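Local coordinates for sporulation-control protein spo0M (Bacillus subtilis, PDB 5CL2), which controls expression of the sporulation regulator gene spo0A and is required for passage through stage 0 of sporulation in Bacillus subtilis, at residues R72-F77 / H85-T90; T51-V56 / R162-Q167; L16-D19 / G24-V27. All blocks are in the same frame, centred on the assembly; numbering follows the deposited sequence.

Overall arrangement
From the N terminus, contact 3 closes first: the chain leaves the three-stranded sheet after strand 11-16, adds the short strand 20-21 to the mixed five-stranded sheet, and returns as strand 26-34. Strand 40-57 then supplies residues 51-56 to contact 2, whose partner 162-167 follows only after more than a hundred residues. Contact 1 is nested inside that long loop and joins strand 60-79 to strand 84-92, bridging the two N-terminal sheets. Contacts 1 and 3 meet directly, through Phe89 on Leu16 and Thr90 on Glu26. Contact 2, centred about 29 Å from the centre of contact 1, ties strand 40-57 to the C-terminal sheet.

Contact 1: residues R72-F77 / H85-T90; sequences RVTGSF and HQFPFT
Residues 73-77 run roughly antiparallel to strand residues 85-89, 155° between their directions, and the backbones spread from 6.6 Å between the CA atoms of Val73 and Phe89 to 10.3 Å between those of Phe77 and His85. No hydrogen bond spans this gap; side chains fill it. Phe87 stands in the middle. Thr74 sends its methyl CG2 over one face of that ring, 3.8 Å from the Phe87 centroid, in a CH-pi contact that lies only 15° off the ring normal. With OG1 opposite the backbone N (chi1 -167°), CG2 is left between the N and carbonyl carbon and lies over the ring. Nearer the backbone, Val73 CG1 meets Phe87 CB at 3.7 Å, while its other methyl is more loosely set against Phe89. At the wider end the Phe77 ring covers Phe87 CZ, with Phe77 CE1 only 3.5 Å from it. Phe77 CE2 also sits over the centre of the imidazole of His85, 3.9 Å above its plane, while His85 NE2 is hydrogen-bonded to Glu83. Phe77, His85 and Phe87 thus make an aromatic cluster near the surface. Val73 and Thr74 both face Ile45 in a classic beta bulge, where strand 60-79 turns a corner. Such side-chain packing between two sheets is that of a beta-sandwich, consistent with the arrestin-like relationship of the family.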
ATOM      1  N   ARG A  72     -11.307  16.280   1.332  1.00 49.08           N
ATOM      2  CA  ARG A  72     -11.877  17.582   1.724  1.00 48.00           C
ATOM      3  C   ARG A  72     -13.336  17.739   1.305  1.00 42.78           C
ATOM      4  O   ARG A  72     -13.657  17.692   0.125  1.00 46.18           O
ATOM      5  CB  ARG A  72     -11.038  18.717   1.138  1.00 44.93           C
ATOM      6  CG  ARG A  72     -11.577  20.127   1.410  1.00 48.36           C
ATOM      7  CD  ARG A  72     -10.422  21.078   1.666  1.00 47.97           C
ATOM      8  NE  ARG A  72      -9.641  20.580   2.795  1.00 46.61           N
ATOM      9  CZ  ARG A  72      -8.523  21.122   3.255  1.00 43.97           C
ATOM     10  NH1 ARG A  72      -7.989  22.178   2.664  1.00 44.04           N
ATOM     11  NH2 ARG A  72      -7.929  20.578   4.302  1.00 49.86           N
ATOM     12  N   VAL A  73     -14.227  17.918   2.274  1.00 46.77           N
ATOM     13  CA  VAL A  73     -15.638  18.096   1.932  1.00 49.55           C
ATOM     14  C   VAL A  73     -15.829  19.490   1.336  1.00 45.88           C
ATOM     15  O   VAL A  73     -16.481  19.654   0.303  1.00 45.08           O
ATOM     16  CB  VAL A  73     -16.561  17.891   3.141  1.00 46.60           C
ATOM     17  CG1 VAL A  73     -17.993  18.289   2.794  1.00 46.13           C
ATOM     18  CG2 VAL A  73     -16.500  16.444   3.618  1.00 39.83           C
ATOM     19  N   THR A  74     -15.248  20.499   1.961  1.00 41.93           N
ATOM     20  CA  THR A  74     -15.394  21.815   1.364  1.00 46.80           C
ATOM     21  C   THR A  74     -14.246  22.704   1.774  1.00 46.00           C
ATOM     22  O   THR A  74     -13.575  22.434   2.763  1.00 45.67           O
ATOM     23  CB  THR A  74     -16.790  22.499   1.731  1.00 50.70           C
ATOM     24  OG1 THR A  74     -17.010  23.635   0.887  1.00 55.20           O
ATOM     25  CG2 THR A  74     -16.850  22.977   3.160  1.00 41.03           C
ATOM     26  N   GLY A  75     -14.044  23.770   1.009  1.00 46.10           N
ATOM     27  CA  GLY A  75     -13.011  24.736   1.289  1.00 44.64           C
ATOM     28  C   GLY A  75     -13.587  25.887   2.095  1.00 53.44           C
ATOM     29  O   GLY A  75     -14.698  25.812   2.617  1.00 51.39           O
ATOM     30  N   SER A  76     -12.797  26.948   2.196  1.00 48.39           N
ATOM     31  CA  SER A  76     -13.075  28.100   3.018  1.00 50.81           C
ATOM     32  C   SER A  76     -14.398  28.846   2.702  1.00 52.80           C
ATOM     33  O   SER A  76     -14.815  28.940   1.542  1.00 43.33           O
ATOM     34  CB  SER A  76     -11.876  29.044   2.921  1.00 48.51           C
ATOM     35  OG  SER A  76     -11.819  29.642   1.641  1.00 56.60           O
ATOM     36  N   PHE A  77     -15.084  29.272   3.766  1.00 48.14           N
ATOM     37  CA  PHE A  77     -16.266  30.134   3.663  1.00 49.74           C
ATOM     38  C   PHE A  77     -16.510  30.823   5.003  1.00 52.06           C
ATOM     39  O   PHE A  77     -16.029  30.367   6.028  1.00 54.73           O
ATOM     40  CB  PHE A  77     -17.511  29.338   3.239  1.00 50.76           C
ATOM     41  CG  PHE A  77     -18.028  28.380   4.300  1.00 53.29           C
ATOM     42  CD1 PHE A  77     -17.469  27.102   4.444  1.00 51.95           C
ATOM     43  CD2 PHE A  77     -19.103  28.731   5.109  1.00 52.02           C
ATOM     44  CE1 PHE A  77     -17.950  26.210   5.399  1.00 50.90           C
ATOM     45  CE2 PHE A  77     -19.585  27.848   6.070  1.00 54.82           C
ATOM     46  CZ  PHE A  77     -18.998  26.575   6.214  1.00 54.22           C
ATOM     47  N   HIS A  85     -25.671  25.570   6.972  1.00 54.04           N
ATOM     48  CA  HIS A  85     -25.097  25.175   5.692  1.00 51.46           C
ATOM     49  C   HIS A  85     -25.150  23.646   5.613  1.00 51.88           C
ATOM     50  O   HIS A  85     -24.981  22.982   6.639  1.00 50.39           O
ATOM     51  CB  HIS A  85     -23.661  25.667   5.578  1.00 51.19           C
ATOM     52  CG  HIS A  85     -23.551  27.160   5.482  1.00 53.13           C
ATOM     53  ND1 HIS A  85     -23.091  27.791   4.343  1.00 58.15           N
ATOM     54  CD2 HIS A  85     -23.773  28.121   6.387  1.00 52.47           C
ATOM     55  CE1 HIS A  85     -23.071  29.096   4.557  1.00 54.24           C
ATOM     56  NE2 HIS A  85     -23.472  29.326   5.792  1.00 53.91           N
ATOM     57  N   GLN A  86     -25.408  23.095   4.426  1.00 51.66           N
ATOM     58  CA  GLN A  86     -25.414  21.650   4.234  1.00 49.72           C
ATOM     59  C   GLN A  86     -24.411  21.289   3.157  1.00 53.66           C
ATOM     60  O   GLN A  86     -24.519  21.750   2.026  1.00 49.88           O
ATOM     61  CB  GLN A  86     -26.799  21.118   3.842  1.00 47.99           C
ATOM     62  CG  GLN A  86     -27.913  21.563   4.745  1.00 54.25           C
ATOM     63  CD  GLN A  86     -28.356  22.972   4.399  1.00 59.46           C
ATOM     64  OE1 GLN A  86     -28.180  23.424   3.257  1.00 64.31           O
ATOM     65  NE2 GLN A  86     -28.851  23.705   5.392  1.00 56.90           N
ATOM     66  N   PHE A  87     -23.432  20.463   3.503  1.00 50.83           N
ATOM     67  CA  PHE A  87     -22.508  19.984   2.497  1.00 49.41           C
ATOM     68  C   PHE A  87     -22.677  18.490   2.296  1.00 49.65           C
ATOM     69  O   PHE A  87     -22.193  17.713   3.086  1.00 54.33           O
ATOM     70  CB  PHE A  87     -21.075  20.325   2.905  1.00 49.04           C
ATOM     71  CG  PHE A  87     -20.854  21.790   3.172  1.00 46.11           C
ATOM     72  CD1 PHE A  87     -20.535  22.654   2.129  1.00 49.19           C
ATOM     73  CD2 PHE A  87     -20.993  22.314   4.459  1.00 46.98           C
ATOM     74  CE1 PHE A  87     -20.344  24.028   2.362  1.00 48.39           C
ATOM     75  CE2 PHE A  87     -20.798  23.687   4.713  1.00 50.71           C
ATOM     76  CZ  PHE A  87     -20.476  24.549   3.657  1.00 49.82           C
ATOM     77  N   PRO A  88     -23.354  18.085   1.213  1.00 51.20           N
ATOM     78  CA  PRO A  88     -23.468  16.656   0.896  1.00 52.25           C
ATOM     79  C   PRO A  88     -22.173  16.090   0.319  1.00 54.02           C
ATOM     80  O   PRO A  88     -21.434  16.805  -0.363  1.00 48.97           O
ATOM     81  CB  PRO A  88     -24.603  16.602  -0.141  1.00 54.77           C
ATOM     82  CG  PRO A  88     -24.697  17.996  -0.703  1.00 55.30           C
ATOM     83  CD  PRO A  88     -24.279  18.917   0.415  1.00 52.48           C
ATOM     84  N   PHE A  89     -21.896  14.817   0.604  1.00 53.69           N
ATOM     85  CA  PHE A  89     -20.655  14.192   0.156  1.00 47.51           C
ATOM     86  C   PHE A  89     -20.823  12.715  -0.177  1.00 57.34           C
ATOM     87  O   PHE A  89     -21.767  12.044   0.283  1.00 55.90           O
ATOM     88  CB  PHE A  89     -19.578  14.335   1.229  1.00 50.67           C
ATOM     89  CG  PHE A  89     -19.893  13.569   2.499  1.00 55.69           C
ATOM     90  CD1 PHE A  89     -19.551  12.216   2.624  1.00 52.93           C
ATOM     91  CD2 PHE A  89     -20.568  14.191   3.551  1.00 49.97           C
ATOM     92  CE1 PHE A  89     -19.863  11.509   3.778  1.00 53.11           C
ATOM     93  CE2 PHE A  89     -20.883  13.495   4.710  1.00 47.06           C
ATOM     94  CZ  PHE A  89     -20.532  12.150   4.825  1.00 54.82           C
ATOM     95  N   THR A  90     -19.852  12.204  -0.936  1.00 58.33           N
ATOM     96  CA  THR A  90     -19.761  10.788  -1.218  1.00 57.58           C
ATOM     97  C   THR A  90     -18.285  10.348  -1.323  1.00 58.79           C
ATOM     98  O   THR A  90     -17.427  11.081  -1.842  1.00 54.02           O
ATOM     99  CB  THR A  90     -20.540  10.448  -2.516  1.00 62.42           C
ATOM    100  OG1 THR A  90     -20.669   9.030  -2.655  1.00 67.76           O
ATOM    101  CG2 THR A  90     -19.842  11.008  -3.736  1.00 63.73           C
TER

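Contact 2: residues T51-V56 / R162-Q167; sequences TRYVIV and RLPFVQ
Tyr53 lies against Phe165 and Pro164 along its whole length. Its CB touches Phe165 CB at 3.6 Å, and the ring carbon Tyr53 CG approaches the same Phe165 CB equally closely. One step out, Tyr53 CD1 is 3.9 Å from Phe165 CD2. Beyond it the neighbour changes: Tyr53 CE1 meets Pro164 CG at 3.9 Å, and Tyr53 OH ends 3.7 Å from Pro164 CB, an approach to carbon rather than a polar bond. With CG between the backbone N and the carbonyl carbon (chi1 69°), the ring is carried across Pro164, the side chains meeting at about a right angle. The planes of Tyr53 and Phe165 differ by 27° but are slid apart, centroids 5.7 Å from each other, so the rings scarcely overlap. The far end of Phe165 is held by Thr51, whose CG2 lies 3.5 Å from Phe165 CZ; Thr51 OG1 is hydrogen-bonded to Glu105 O. An alanine in place of Tyr53 would keep the CB contact but would probably leave Pro164 and the Phe165 ring without their aromatic neighbour, opening a gap in a buried interface. Cys153 touches both aromatic residues, and the Val54 backbone bonds to Cys153 and Gln155 of the outermost strand, 146-155. The arrangement is apolar packing of Thr51 and Tyr53 of strand 40-57 on Pro164 and the first residue of strand 165-173, Phe165, where the N-terminal part meets the C-terminal sheet.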
ATOM      1  N   THR A  51      -9.221   3.944  11.999  1.00 47.33           N
ATOM      2  CA  THR A  51      -9.374   2.810  12.882  1.00 51.13           C
ATOM      3  C   THR A  51      -8.185   2.850  13.823  1.00 48.94           C
ATOM      4  O   THR A  51      -7.507   3.889  13.891  1.00 49.08           O
ATOM      5  CB  THR A  51      -9.482   1.477  12.101  1.00 47.69           C
ATOM      6  OG1 THR A  51      -9.878   0.441  13.002  1.00 51.71           O
ATOM      7  CG2 THR A  51      -8.185   1.128  11.386  1.00 48.14           C
ATOM      8  N   ARG A  52      -8.000   1.791  14.613  1.00 40.09           N
ATOM      9  CA  ARG A  52      -6.845   1.664  15.489  1.00 44.69           C
ATOM     10  C   ARG A  52      -6.190   0.299  15.268  1.00 50.15           C
ATOM     11  O   ARG A  52      -6.840  -0.657  14.852  1.00 48.61           O
ATOM     12  CB  ARG A  52      -7.240   1.791  16.957  1.00 51.19           C
ATOM     13  CG  ARG A  52      -8.460   2.619  17.217  1.00 60.96           C
ATOM     14  CD  ARG A  52      -8.977   2.352  18.617  1.00 69.14           C
ATOM     15  NE  ARG A  52      -9.298   0.943  18.817  1.00 70.92           N
ATOM     16  CZ  ARG A  52     -10.085   0.486  19.789  1.00 76.63           C
ATOM     17  NH1 ARG A  52     -10.628   1.330  20.666  1.00 71.41           N
ATOM     18  NH2 ARG A  52     -10.319  -0.816  19.893  1.00 74.19           N
ATOM     19  N   TYR A  53      -4.905   0.195  15.552  1.00 44.80           N
ATOM     20  CA  TYR A  53      -4.262  -1.096  15.439  1.00 51.66           C
ATOM     21  C   TYR A  53      -3.304  -1.309  16.585  1.00 50.95           C
ATOM     22  O   TYR A  53      -2.867  -0.344  17.227  1.00 44.46           O
ATOM     23  CB  TYR A  53      -3.564  -1.251  14.090  1.00 47.61           C
ATOM     24  CG  TYR A  53      -2.347  -0.387  13.853  1.00 48.72           C
ATOM     25  CD1 TYR A  53      -2.464   0.931  13.420  1.00 46.46           C
ATOM     26  CD2 TYR A  53      -1.071  -0.909  14.025  1.00 49.75           C
ATOM     27  CE1 TYR A  53      -1.328   1.708  13.180  1.00 51.12           C
ATOM     28  CE2 TYR A  53       0.060  -0.158  13.786  1.00 47.45           C
ATOM     29  CZ  TYR A  53      -0.059   1.138  13.362  1.00 52.08           C
ATOM     30  OH  TYR A  53       1.104   1.846  13.140  1.00 51.75           O
ATOM     31  N   VAL A  54      -2.998  -2.579  16.851  1.00 53.51           N
ATOM     32  CA  VAL A  54      -2.202  -2.922  18.025  1.00 50.77           C
ATOM     33  C   VAL A  54      -0.735  -3.005  17.651  1.00 51.01           C
ATOM     34  O   VAL A  54      -0.361  -3.537  16.600  1.00 51.37           O
ATOM     35  CB  VAL A  54      -2.640  -4.255  18.665  1.00 54.19           C
ATOM     36  CG1 VAL A  54      -1.854  -4.507  19.955  1.00 55.42           C
ATOM     37  CG2 VAL A  54      -4.112  -4.231  18.977  1.00 52.61           C
ATOM     38  N   ILE A  55       0.077  -2.422  18.520  1.00 50.49           N
ATOM     39  CA  ILE A  55       1.521  -2.548  18.510  1.00 49.73           C
ATOM     40  C   ILE A  55       1.967  -3.121  19.854  1.00 53.72           C
ATOM     41  O   ILE A  55       1.703  -2.539  20.908  1.00 57.37           O
ATOM     42  CB  ILE A  55       2.212  -1.201  18.293  1.00 51.41           C
ATOM     43  CG1 ILE A  55       1.894  -0.632  16.905  1.00 48.31           C
ATOM     44  CG2 ILE A  55       3.709  -1.325  18.525  1.00 49.21           C
ATOM     45  CD1 ILE A  55       2.525   0.719  16.698  1.00 49.70           C
ATOM     46  N   VAL A  56       2.623  -4.275  19.824  1.00 56.24           N
ATOM     47  CA  VAL A  56       3.089  -4.889  21.058  1.00 55.89           C
ATOM     48  C   VAL A  56       4.587  -4.661  21.241  1.00 53.88           C
ATOM     49  O   VAL A  56       5.376  -4.929  20.345  1.00 57.58           O
ATOM     50  CB  VAL A  56       2.760  -6.384  21.087  1.00 58.80           C
ATOM     51  CG1 VAL A  56       3.242  -7.023  22.384  1.00 54.74           C
ATOM     52  CG2 VAL A  56       1.252  -6.573  20.934  1.00 59.68           C
ATOM     53  N   ARG A 162      -0.452  -0.576   1.858  1.00 50.27           N
ATOM     54  CA  ARG A 162      -0.841   0.823   1.884  1.00 44.29           C
ATOM     55  C   ARG A 162      -1.007   1.285   3.333  1.00 44.22           C
ATOM     56  O   ARG A 162      -0.443   2.307   3.738  1.00 44.24           O
ATOM     57  CB  ARG A 162      -2.132   1.017   1.097  1.00 45.75           C
ATOM     58  CG  ARG A 162      -2.459   2.477   0.850  1.00 47.91           C
ATOM     59  CD  ARG A 162      -3.808   2.675   0.175  1.00 47.58           C
ATOM     60  NE  ARG A 162      -4.942   2.333   1.038  1.00 48.24           N
ATOM     61  CZ  ARG A 162      -5.599   3.210   1.795  1.00 48.26           C
ATOM     62  NH1 ARG A 162      -5.193   4.467   1.840  1.00 48.96           N
ATOM     63  NH2 ARG A 162      -6.634   2.820   2.538  1.00 42.64           N
ATOM     64  N   LEU A 163      -1.722   0.495   4.129  1.00 44.51           N
ATOM     65  CA  LEU A 163      -1.882   0.774   5.558  1.00 43.62           C
ATOM     66  C   LEU A 163      -0.785   0.064   6.375  1.00 49.63           C
ATOM     67  O   LEU A 163      -0.250  -0.940   5.953  1.00 41.91           O
ATOM     68  CB  LEU A 163      -3.263   0.324   6.008  1.00 42.83           C
ATOM     69  CG  LEU A 163      -4.364   0.992   5.194  1.00 48.26           C
ATOM     70  CD1 LEU A 163      -5.727   0.421   5.598  1.00 48.33           C
ATOM     71  CD2 LEU A 163      -4.309   2.524   5.431  1.00 45.96           C
ATOM     72  N   PRO A 164      -0.439   0.615   7.539  1.00 48.78           N
ATOM     73  CA  PRO A 164       0.566   0.071   8.459  1.00 36.62           C
ATOM     74  C   PRO A 164       0.146  -1.217   9.166  1.00 45.62           C
ATOM     75  O   PRO A 164       0.981  -1.855   9.824  1.00 45.98           O
ATOM     76  CB  PRO A 164       0.758   1.202   9.470  1.00 41.81           C
ATOM     77  CG  PRO A 164      -0.570   2.009   9.398  1.00 38.71           C
ATOM     78  CD  PRO A 164      -0.938   1.941   7.953  1.00 38.16           C
ATOM     79  N   PHE A 165      -1.129  -1.575   9.065  1.00 45.74           N
ATOM     80  CA  PHE A 165      -1.663  -2.744   9.757  1.00 44.57           C
ATOM     81  C   PHE A 165      -2.332  -3.760   8.833  1.00 43.03           C
ATOM     82  O   PHE A 165      -2.636  -3.457   7.693  1.00 46.50           O
ATOM     83  CB  PHE A 165      -2.679  -2.299  10.810  1.00 42.89           C
ATOM     84  CG  PHE A 165      -3.892  -1.648  10.216  1.00 46.40           C
ATOM     85  CD1 PHE A 165      -4.976  -2.411   9.798  1.00 44.53           C
ATOM     86  CD2 PHE A 165      -3.942  -0.262  10.068  1.00 45.09           C
ATOM     87  CE1 PHE A 165      -6.093  -1.799   9.235  1.00 45.89           C
ATOM     88  CE2 PHE A 165      -5.045   0.346   9.514  1.00 44.14           C
ATOM     89  CZ  PHE A 165      -6.119  -0.429   9.091  1.00 47.88           C
ATOM     90  N   VAL A 166      -2.575  -4.974   9.323  1.00 43.19           N
ATOM     91  CA  VAL A 166      -3.493  -5.859   8.604  1.00 44.36           C
ATOM     92  C   VAL A 166      -4.551  -6.373   9.564  1.00 43.25           C
ATOM     93  O   VAL A 166      -4.324  -6.403  10.773  1.00 45.80           O
ATOM     94  CB  VAL A 166      -2.762  -7.073   7.949  1.00 46.75           C
ATOM     95  CG1 VAL A 166      -1.776  -6.595   6.925  1.00 46.58           C
ATOM     96  CG2 VAL A 166      -2.076  -7.921   9.000  1.00 42.95           C
ATOM     97  N   GLN A 167      -5.710  -6.773   9.049  1.00 43.42           N
ATOM     98  CA  GLN A 167      -6.674  -7.387   9.947  1.00 46.80           C
ATOM     99  C   GLN A 167      -6.373  -8.896  10.043  1.00 47.75           C
ATOM    100  O   GLN A 167      -6.407  -9.615   9.057  1.00 45.51           O
ATOM    101  CB  GLN A 167      -8.120  -7.145   9.498  1.00 45.45           C
ATOM    102  CG  GLN A 167      -9.116  -7.688  10.511  1.00 49.59           C
ATOM    103  CD  GLN A 167     -10.551  -7.186  10.334  1.00 48.75           C
ATOM    104  OE1 GLN A 167     -11.035  -6.987   9.218  1.00 43.87           O
ATOM    105  NE2 GLN A 167     -11.237  -6.993  11.454  1.00 45.66           N
TER

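Contact 3: residues L16-D19 / G24-V27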
ATOM      1  N   LEU A  16     -24.632  10.286   8.094  1.00 59.12           N
ATOM      2  CA  LEU A  16     -24.514   9.323   7.011  1.00 58.39           C
ATOM      3  C   LEU A  16     -25.876   8.754   6.671  1.00 60.99           C
ATOM      4  O   LEU A  16     -26.747   8.729   7.526  1.00 65.18           O
ATOM      5  CB  LEU A  16     -23.557   8.200   7.405  1.00 65.93           C
ATOM      6  CG  LEU A  16     -22.292   8.697   8.102  1.00 62.38           C
ATOM      7  CD1 LEU A  16     -21.582   7.524   8.757  1.00 57.77           C
ATOM      8  CD2 LEU A  16     -21.373   9.461   7.144  1.00 49.54           C
ATOM      9  N   GLU A  17     -26.073   8.265   5.451  1.00 64.90           N
ATOM     10  CA  GLU A  17     -27.379   7.704   5.131  1.00 68.01           C
ATOM     11  C   GLU A  17     -27.533   6.313   5.734  1.00 74.48           C
ATOM     12  O   GLU A  17     -28.640   5.945   6.135  1.00 75.82           O
ATOM     13  CB  GLU A  17     -27.597   7.625   3.616  1.00 65.39           C
ATOM     14  CG  GLU A  17     -27.703   8.946   2.896  1.00 67.86           C
ATOM     15  CD  GLU A  17     -27.812   8.754   1.386  1.00 80.20           C
ATOM     16  OE1 GLU A  17     -27.896   7.579   0.939  1.00 78.04           O
ATOM     17  OE2 GLU A  17     -27.866   9.773   0.651  1.00 80.16           O
ATOM     18  N   LYS A  18     -26.425   5.573   5.856  1.00 75.44           N
ATOM     19  CA  LYS A  18     -26.413   4.271   6.536  1.00 71.71           C
ATOM     20  C   LYS A  18     -25.341   4.236   7.622  1.00 73.46           C
ATOM     21  O   LYS A  18     -24.390   5.017   7.594  1.00 74.19           O
ATOM     22  CB  LYS A  18     -26.140   3.129   5.557  1.00 71.56           C
ATOM     23  CG  LYS A  18     -26.796   3.236   4.198  1.00 74.23           C
ATOM     24  CD  LYS A  18     -26.794   1.880   3.518  1.00 74.41           C
ATOM     25  CE  LYS A  18     -25.689   1.815   2.464  1.00 73.70           C
ATOM     26  NZ  LYS A  18     -25.941   0.857   1.349  1.00 79.79           N
ATOM     27  N   ASP A  19     -25.515   3.354   8.599  1.00 72.35           N
ATOM     28  CA  ASP A  19     -24.479   3.074   9.587  1.00 72.76           C
ATOM     29  C   ASP A  19     -23.597   1.854   9.183  1.00 71.47           C
ATOM     30  O   ASP A  19     -22.554   1.600   9.801  1.00 66.46           O
ATOM     31  CB  ASP A  19     -25.108   2.936  10.990  1.00 76.20           C
ATOM     32  CG  ASP A  19     -25.819   1.618  11.206  1.00 78.16           C
ATOM     33  OD1 ASP A  19     -26.395   1.067  10.245  1.00 79.27           O
ATOM     34  OD2 ASP A  19     -25.841   1.167  12.369  1.00 81.21           O
ATOM     35  N   GLY A  24     -15.681  -1.171  -0.657  1.00 55.59           N
ATOM     36  CA  GLY A  24     -15.990  -0.962  -2.058  1.00 58.99           C
ATOM     37  C   GLY A  24     -17.298  -0.217  -2.244  1.00 63.40           C
ATOM     38  O   GLY A  24     -17.538   0.386  -3.284  1.00 70.74           O
ATOM     39  N   GLU A  25     -18.144  -0.251  -1.223  1.00 63.86           N
ATOM     40  CA  GLU A  25     -19.424   0.424  -1.278  1.00 61.29           C
ATOM     41  C   GLU A  25     -19.214   1.924  -1.090  1.00 63.94           C
ATOM     42  O   GLU A  25     -18.254   2.347  -0.444  1.00 58.95           O
ATOM     43  CB  GLU A  25     -20.366  -0.150  -0.216  1.00 63.48           C
ATOM     44  CG  GLU A  25     -21.735   0.539  -0.107  1.00 72.55           C
ATOM     45  CD  GLU A  25     -22.809  -0.350   0.517  1.00 77.02           C
ATOM     46  OE1 GLU A  25     -22.469  -1.439   1.053  1.00 74.89           O
ATOM     47  OE2 GLU A  25     -23.995   0.048   0.450  1.00 75.04           O
ATOM     48  N   GLU A  26     -20.102   2.720  -1.678  1.00 64.01           N
ATOM     49  CA  GLU A  26     -20.051   4.172  -1.549  1.00 64.59           C
ATOM     50  C   GLU A  26     -20.759   4.654  -0.297  1.00 60.19           C
ATOM     51  O   GLU A  26     -21.919   4.327  -0.067  1.00 63.05           O
ATOM     52  CB  GLU A  26     -20.697   4.841  -2.750  1.00 70.45           C
ATOM     53  CG  GLU A  26     -19.727   5.466  -3.726  1.00 71.37           C
ATOM     54  CD  GLU A  26     -20.436   6.493  -4.572  1.00 76.54           C
ATOM     55  OE1 GLU A  26     -21.522   6.937  -4.137  1.00 80.00           O
ATOM     56  OE2 GLU A  26     -19.934   6.849  -5.662  1.00 81.88           O
ATOM     57  N   VAL A  27     -20.048   5.412   0.524  1.00 57.48           N
ATOM     58  CA  VAL A  27     -20.640   6.086   1.673  1.00 59.57           C
ATOM     59  C   VAL A  27     -21.170   7.470   1.253  1.00 59.03           C
ATOM     60  O   VAL A  27     -20.449   8.269   0.634  1.00 56.21           O
ATOM     61  CB  VAL A  27     -19.632   6.239   2.832  1.00 57.04           C
ATOM     62  CG1 VAL A  27     -20.298   6.906   4.050  1.00 57.77           C
ATOM     63  CG2 VAL A  27     -19.042   4.884   3.212  1.00 54.63           C
TER
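In Lys18, which meets Glu25, CG lies beside the backbone N (chi1 -39°), and a bend at the third torsion (-102°) brings the ammonium end across. Glu25 is instead extended: CG stands opposite its backbone N (chi1 176°) and the chain runs out straight to the carboxylate, the two side chains coming from opposite directions. The opposite charges are paired as a salt bridge in the model, but the 2.3 Å between Lys18 NZ and Glu25 OE2 is too short to be trusted, and the exact placing of both tips is doubtful. The rest of the contact is apolar and looser. Leu16 CD2 meets Val27 CG1 at 4.2 Å, the two side chains meeting at a slant; Val27 is buried. Leu16 also rests on Phe89, Asp124 and Ile126; Asp124 is a sodium-site residue with Thr14 and Asp122, and the ion lies about 7 Å from the Leu16 side chain. The two segments bound a short excursion between sheets. Strand 11-16 belongs to the three-stranded sheet, Asp19 bonds through its backbone to Phe127 in strand 120-128 of the mixed five-stranded sheet, and strand 26-34 brings the chain back, with backbone hydrogen bonds between Glu17 and Gln28 and between Val27 and Phe91. Glu26 OE1 and Thr90 OG1 are hydrogen-bonded, fastening the start of strand 26-34 to its neighbour 84-92.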